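Local coordinates for uncharacterized conserved protein (Ruegeria pomeroyi DSS-3, PDB 3IUS) that is of unknown function but, as a member of the NAD-dependent epimerase/dehydratase family, probably binds a nicotinamide dinucleotide in a Rossmann-fold domain, at residues 79-84 with 135-140; 170-175 with 217-222. One frame throughout, in Å; residues are numbered along the deposited sequence. Where two conformers were deposited one is given.

Contact 1: 79-84 with 135-140; sequences PVLAAL and EQQWQA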
loop_
_atom_site.group_PDB
_atom_site.type_symbol
_atom_site.label_atom_id
_atom_site.label_comp_id
_atom_site.label_asym_id
_atom_site.label_seq_id
_atom_site.Cartn_x
_atom_site.Cartn_y
_atom_site.Cartn_z
ATOM N N PRO A 79 10.824 -11.874 -1.413
ATOM C CA PRO A 79 11.417 -12.664 -0.327
ATOM C C PRO A 79 10.535 -13.826 0.138
ATOM O O PRO A 79 11.074 -14.849 0.553
ATOM C CB PRO A 79 11.583 -11.639 0.803
ATOM C CG PRO A 79 11.555 -10.306 0.121
ATOM C CD PRO A 79 10.622 -10.469 -1.024
ATOM N N VAL A 80 9.213 -13.671 0.083
ATOM C CA VAL A 80 8.304 -14.738 0.496
ATOM C C VAL A 80 8.401 -15.910 -0.481
ATOM O O VAL A 80 8.525 -17.062 -0.072
ATOM C CB VAL A 80 6.838 -14.252 0.610
ATOM C CG1 VAL A 80 5.886 -15.435 0.756
ATOM C CG2 VAL A 80 6.680 -13.293 1.784
ATOM N N LEU A 81 8.366 -15.609 -1.773
ATOM C CA LEU A 81 8.523 -16.643 -2.793
ATOM C C LEU A 81 9.924 -17.249 -2.741
ATOM O O LEU A 81 10.105 -18.435 -2.997
ATOM C CB LEU A 81 8.240 -16.079 -4.190
ATOM C CG LEU A 81 6.786 -15.739 -4.530
ATOM C CD1 LEU A 81 6.691 -15.079 -5.901
ATOM C CD2 LEU A 81 5.909 -16.982 -4.465
ATOM N N ALA A 82 10.920 -16.435 -2.409
ATOM C CA ALA A 82 12.296 -16.920 -2.349
ATOM C C ALA A 82 12.451 -18.002 -1.279
ATOM O O ALA A 82 13.197 -18.965 -1.459
ATOM C CB ALA A 82 13.262 -15.765 -2.093
ATOM N N ALA A 83 11.726 -17.849 -0.175
ATOM C CA ALA A 83 11.851 -18.762 0.955
ATOM C C ALA A 83 10.814 -19.881 0.931
ATOM O O ALA A 83 11.050 -20.963 1.465
ATOM C CB ALA A 83 11.767 -17.993 2.272
ATOM N N LEU A 84 9.668 -19.621 0.311
ATOM C CA LEU A 84 8.524 -20.514 0.444
ATOM C C LEU A 84 7.786 -20.768 -0.866
ATOM O O LEU A 84 6.712 -21.363 -0.865
ATOM C CB LEU A 84 7.545 -19.943 1.472
ATOM C CG LEU A 84 7.935 -20.083 2.944
ATOM C CD1 LEU A 84 7.170 -19.085 3.798
ATOM C CD2 LEU A 84 7.684 -21.505 3.417
ATOM N N GLU A 135 6.016 -8.816 -8.890
ATOM C CA GLU A 135 4.708 -9.057 -9.495
ATOM C C GLU A 135 4.777 -10.213 -10.478
ATOM O O GLU A 135 3.904 -11.074 -10.491
ATOM C CB GLU A 135 4.199 -7.829 -10.243
ATOM C CG GLU A 135 3.755 -6.682 -9.357
ATOM C CD GLU A 135 2.797 -5.745 -10.081
ATOM O OE1 GLU A 135 2.170 -6.171 -11.073
ATOM O OE2 GLU A 135 2.661 -4.580 -9.666
ATOM N N GLN A 136 5.814 -10.209 -11.310
ATOM C CA GLN A 136 5.963 -11.221 -12.354
ATOM C C GLN A 136 6.168 -12.605 -11.755
ATOM O O GLN A 136 5.647 -13.604 -12.267
ATOM C CB GLN A 136 7.111 -10.848 -13.306
ATOM C CG GLN A 136 6.778 -9.649 -14.206
ATOM C CD GLN A 136 7.998 -8.981 -14.825
ATOM O OE1 GLN A 136 9.141 -9.350 -14.550
ATOM N NE2 GLN A 136 7.753 -7.988 -15.670
ATOM N N GLN A 137 6.927 -12.663 -10.668
ATOM C CA GLN A 137 7.165 -13.927 -9.975
ATOM C C GLN A 137 5.855 -14.495 -9.428
ATOM O O GLN A 137 5.553 -15.674 -9.605
ATOM C CB GLN A 137 8.209 -13.746 -8.867
ATOM C CG GLN A 137 9.611 -13.503 -9.403
ATOM C CD GLN A 137 10.597 -13.066 -8.327
ATOM O OE1 GLN A 137 10.208 -12.636 -7.238
ATOM N NE2 GLN A 137 11.883 -13.157 -8.641
ATOM N N TRP A 138 5.069 -13.646 -8.779
ATOM C CA TRP A 138 3.767 -14.067 -8.277
ATOM C C TRP A 138 2.835 -14.503 -9.412
ATOM O O TRP A 138 2.190 -15.542 -9.321
ATOM C CB TRP A 138 3.136 -12.957 -7.435
ATOM C CG TRP A 138 3.716 -12.890 -6.061
ATOM C CD1 TRP A 138 4.581 -11.948 -5.575
ATOM C CD2 TRP A 138 3.476 -13.805 -4.989
ATOM N NE1 TRP A 138 4.893 -12.223 -4.266
ATOM C CE2 TRP A 138 4.228 -13.358 -3.881
ATOM C CE3 TRP A 138 2.699 -14.958 -4.856
ATOM C CZ2 TRP A 138 4.223 -14.027 -2.659
ATOM C CZ3 TRP A 138 2.696 -15.622 -3.643
ATOM C CH2 TRP A 138 3.453 -15.153 -2.560
ATOM N N GLN A 139 2.794 -13.726 -10.491
ATOM C CA GLN A 139 1.900 -14.033 -11.609
ATOM C C GLN A 139 2.285 -15.320 -12.344
ATOM O O GLN A 139 1.491 -15.851 -13.120
ATOM C CB GLN A 139 1.831 -12.859 -12.596
ATOM C CG GLN A 139 1.124 -11.614 -12.058
ATOM C CD GLN A 139 -0.387 -11.688 -12.192
ATOM O OE1 GLN A 139 -0.942 -12.732 -12.532
ATOM N NE2 GLN A 139 -1.061 -10.574 -11.931
ATOM N N ALA A 140 3.493 -15.818 -12.099
ATOM C CA ALA A 140 3.956 -17.042 -12.758
ATOM C C ALA A 140 3.516 -18.327 -12.055
ATOM O O ALA A 140 3.540 -19.404 -12.655
ATOM C CB ALA A 140 5.468 -17.022 -12.924
#

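Contact 2: 170-175 with 217-222; sequences IRRIIK and DVIAYA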
loop_
_atom_site.group_PDB
_atom_site.type_symbol
_atom_site.label_atom_id
_atom_site.label_comp_id
_atom_site.label_asym_id
_atom_site.label_seq_id
_atom_site.Cartn_x
_atom_site.Cartn_y
_atom_site.Cartn_z
ATOM N N ILE A 170 10.486 21.816 8.368
ATOM C CA ILE A 170 9.546 21.375 7.339
ATOM C C ILE A 170 9.556 22.347 6.166
ATOM O O ILE A 170 9.534 23.565 6.351
ATOM C CB ILE A 170 8.107 21.256 7.880
ATOM C CG1 ILE A 170 7.813 22.390 8.864
ATOM C CG2 ILE A 170 7.896 19.904 8.541
ATOM C CD1 ILE A 170 6.379 22.424 9.354
ATOM N N ARG A 171 9.593 21.804 4.958
ATOM C CA ARG A 171 9.655 22.631 3.764
ATOM C C ARG A 171 8.802 22.024 2.662
ATOM O O ARG A 171 8.624 20.809 2.600
ATOM C CB ARG A 171 11.108 22.784 3.305
ATOM C CG ARG A 171 11.889 21.480 3.300
ATOM C CD ARG A 171 13.298 21.664 3.851
ATOM N NE ARG A 171 14.228 22.239 2.880
ATOM C CZ ARG A 171 14.902 21.531 1.979
ATOM N NH1 ARG A 171 14.738 20.213 1.908
ATOM N NH2 ARG A 171 15.733 22.138 1.140
ATOM N N ARG A 172 8.259 22.879 1.807
ATOM C CA ARG A 172 7.470 22.410 0.677
ATOM C C ARG A 172 8.337 22.402 -0.575
ATOM O O ARG A 172 8.778 23.452 -1.041
ATOM C CB ARG A 172 6.223 23.281 0.488
ATOM C CG ARG A 172 5.188 23.128 1.602
ATOM C CD ARG A 172 3.989 24.046 1.411
ATOM N NE ARG A 172 4.386 25.452 1.432
ATOM C CZ ARG A 172 4.164 26.303 0.438
ATOM N NH1 ARG A 172 3.522 25.895 -0.651
ATOM N NH2 ARG A 172 4.565 27.563 0.541
ATOM N N ILE A 173 8.597 21.210 -1.109
ATOM C CA ILE A 173 9.402 21.073 -2.315
ATOM C C ILE A 173 8.533 21.269 -3.549
ATOM O O ILE A 173 7.555 20.542 -3.752
ATOM C CB ILE A 173 10.065 19.683 -2.403
ATOM C CG1 ILE A 173 10.821 19.356 -1.113
ATOM C CG2 ILE A 173 10.973 19.598 -3.619
ATOM C CD1 ILE A 173 11.927 20.330 -0.783
ATOM N N ILE A 174 8.903 22.233 -4.385
ATOM C CA ILE A 174 8.117 22.564 -5.572
ATOM C C ILE A 174 8.729 22.039 -6.874
ATOM O O ILE A 174 9.702 22.584 -7.372
ATOM C CB ILE A 174 7.908 24.088 -5.689
ATOM C CG1 ILE A 174 7.430 24.666 -4.359
ATOM C CG2 ILE A 174 6.914 24.412 -6.798
ATOM C CD1 ILE A 174 6.101 24.106 -3.912
ATOM N N LYS A 175 8.159 20.968 -7.427
ATOM C CA LYS A 175 8.552 20.496 -8.747
ATOM C C LYS A 175 7.394 20.795 -9.689
ATOM O O LYS A 175 6.279 20.320 -9.464
ATOM C CB LYS A 175 8.801 18.985 -8.727
ATOM C CG LYS A 175 9.072 18.376 -10.097
ATOM C CD LYS A 175 10.540 18.462 -10.459
ATOM C CE LYS A 175 10.809 17.926 -11.855
ATOM N NZ LYS A 175 10.412 16.506 -12.018
ATOM N N ASP A 217 0.686 20.763 -1.570
ATOM C CA ASP A 217 -0.686 21.149 -1.254
ATOM C C ASP A 217 -1.185 20.403 -0.022
ATOM O O ASP A 217 -2.011 20.909 0.730
ATOM C CB ASP A 217 -1.617 20.868 -2.437
ATOM C CG ASP A 217 -1.463 21.878 -3.564
ATOM O OD1 ASP A 217 -0.616 22.790 -3.458
ATOM O OD2 ASP A 217 -2.211 21.762 -4.553
ATOM N N VAL A 218 -0.704 19.181 0.170
ATOM C CA VAL A 218 -1.113 18.415 1.335
ATOM C C VAL A 218 -0.568 19.078 2.592
ATOM O O VAL A 218 -1.305 19.349 3.548
ATOM C CB VAL A 218 -0.644 16.969 1.247
ATOM C CG1 VAL A 218 -1.094 16.195 2.476
ATOM C CG2 VAL A 218 -1.202 16.331 -0.010
ATOM N N ILE A 219 0.732 19.337 2.570
ATOM C CA ILE A 219 1.414 20.055 3.639
ATOM C C ILE A 219 0.722 21.385 3.926
ATOM O O ILE A 219 0.459 21.729 5.083
ATOM C CB ILE A 219 2.881 20.304 3.250
ATOM C CG1 ILE A 219 3.659 18.985 3.247
ATOM C CG2 ILE A 219 3.528 21.339 4.177
ATOM C CD1 ILE A 219 5.077 19.106 2.725
ATOM N N ALA A 220 0.422 22.134 2.870
ATOM C CA ALA A 220 -0.260 23.411 3.034
ATOM C C ALA A 220 -1.618 23.250 3.717
ATOM O O ALA A 220 -1.972 24.019 4.597
ATOM C CB ALA A 220 -0.421 24.109 1.685
ATOM N N TYR A 221 -2.386 22.244 3.306
ATOM C CA TYR A 221 -3.732 22.078 3.846
ATOM C C TYR A 221 -3.710 21.661 5.314
ATOM O O TYR A 221 -4.558 22.086 6.101
ATOM C CB TYR A 221 -4.547 21.074 3.014
ATOM C CG TYR A 221 -6.025 21.142 3.318
ATOM C CD1 TYR A 221 -6.725 22.338 3.181
ATOM C CD2 TYR A 221 -6.725 20.019 3.749
ATOM C CE1 TYR A 221 -8.074 22.412 3.462
ATOM C CE2 TYR A 221 -8.073 20.088 4.035
ATOM C CZ TYR A 221 -8.745 21.283 3.882
ATOM O OH TYR A 221 -10.088 21.355 4.164
ATOM N N ALA A 222 -2.741 20.832 5.682
ATOM C CA ALA A 222 -2.588 20.407 7.065
ATOM C C ALA A 222 -2.300 21.637 7.932
ATOM O O ALA A 222 -2.874 21.803 9.007
ATOM C CB ALA A 222 -1.465 19.390 7.188
#

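Contact 1: 79-84 with 135-140
L81 meets W138 through a CH-pi contact, its branched end lying across one face of the indole. CD1 stands 3.5 Å from the centroid of the five-membered ring of W138, 6° off the ring normal. The rest of the branch follows the ring system outward: L81 CG lies over the CE2-CZ2 bond of W138, 3.6 Å from CE2, and L81 CD2 reaches the far side of the benzene ring, 3.6 Å from W138 CH2. The indole is brought there by its own torsions: CG is anti to the carbonyl carbon (chi1 -78°), and chi2 turns the ring across the gap between the helices.

Two further apolar contacts adjoin this one. The looser is that of V80, whose CG1 comes to the edge of the benzene ring, 4.1 Å from W138 CZ2. L81 also runs past Q137 in the opposite direction, with L81 CD1 3.6 Å from Q137 CB.

No hydrogen bond joins the two segments directly; polar links pass through the residues before helix 79-90. D78 accepts W138 NE1 on one carboxylate oxygen and L81 N on the other, which helps fix the rotation of the indole, while Q137 spans the D78 amide and the G76 carbonyl. Y100 also stacks on W138. With an alanine at W138, L81 would probably face a gap and D78 would lose its indole donor.

The axes of the short segments approach to 10.4 Å, their directions 47° apart. This is the packing of neighbouring crossover helices in a Rossmann fold: helix 79-90 links strands 66-69 and 97-103, helix 126-140 links 97-103 to 146-155, and the tryptophan fills the space between helices and sheet.

Contact 2: 170-175 with 217-222
R172 lays its aliphatic stem on I219, while neither its guanidinium nor that of R171 stacks on the helix. I173 CD1 lies over one face of the R171 guanidinium, offset toward its rim, and R171 NH2 hydrogen-bonds to the A239 carbonyl.

The contact is a strand-on-helix packing at the surface. Strand 172-174 pairs in parallel with strand 233-235, and helix 215-226 lies against it, consistent with the smaller alpha/beta C-terminal region that accompanies the Rossmann domain in extended short-chain dehydrogenases.

Most of the touching is done by aliphatic carbon. R172 begins with CG anti to its carbonyl carbon (chi1 -69°), which sets the first part of the chain across the branch of I219, where R172 CG meets I219 CG2 at 3.5 Å. The chain then bends at chi3 (-62°), and NE hydrogen-bonds to P231 O. R172 NH1 and D217 OD1 remain 5.9 Å apart, so their opposite charges probably attract only weakly. Further along the helix, A220 CB lies 4.4 Å from R172 CD. Beside the arginine stem, I219 CD1 rests 3.9 Å from the backbone oxygen R171 O.

How the contacts relate
Contacts 1 and 2 lie on opposite sides of the chain's centre, with their own centres about 37 Å apart and their nearest atoms about 23 Å apart. They follow one another along the chain: 79-84 with 135-140 closes before 170-175 with 217-222 opens. Contact 1 joins two helices against the large parallel sheet, whereas contact 2 joins a helix to a separate two-stranded sheet at the periphery. The side chain of V80 in contact 1 lies near, without touching, G12, G14 and A17, which resemble a dinucleotide-binding glycine motif. Contact 1 is therefore probably the closer of the two to the presumed cofactor site.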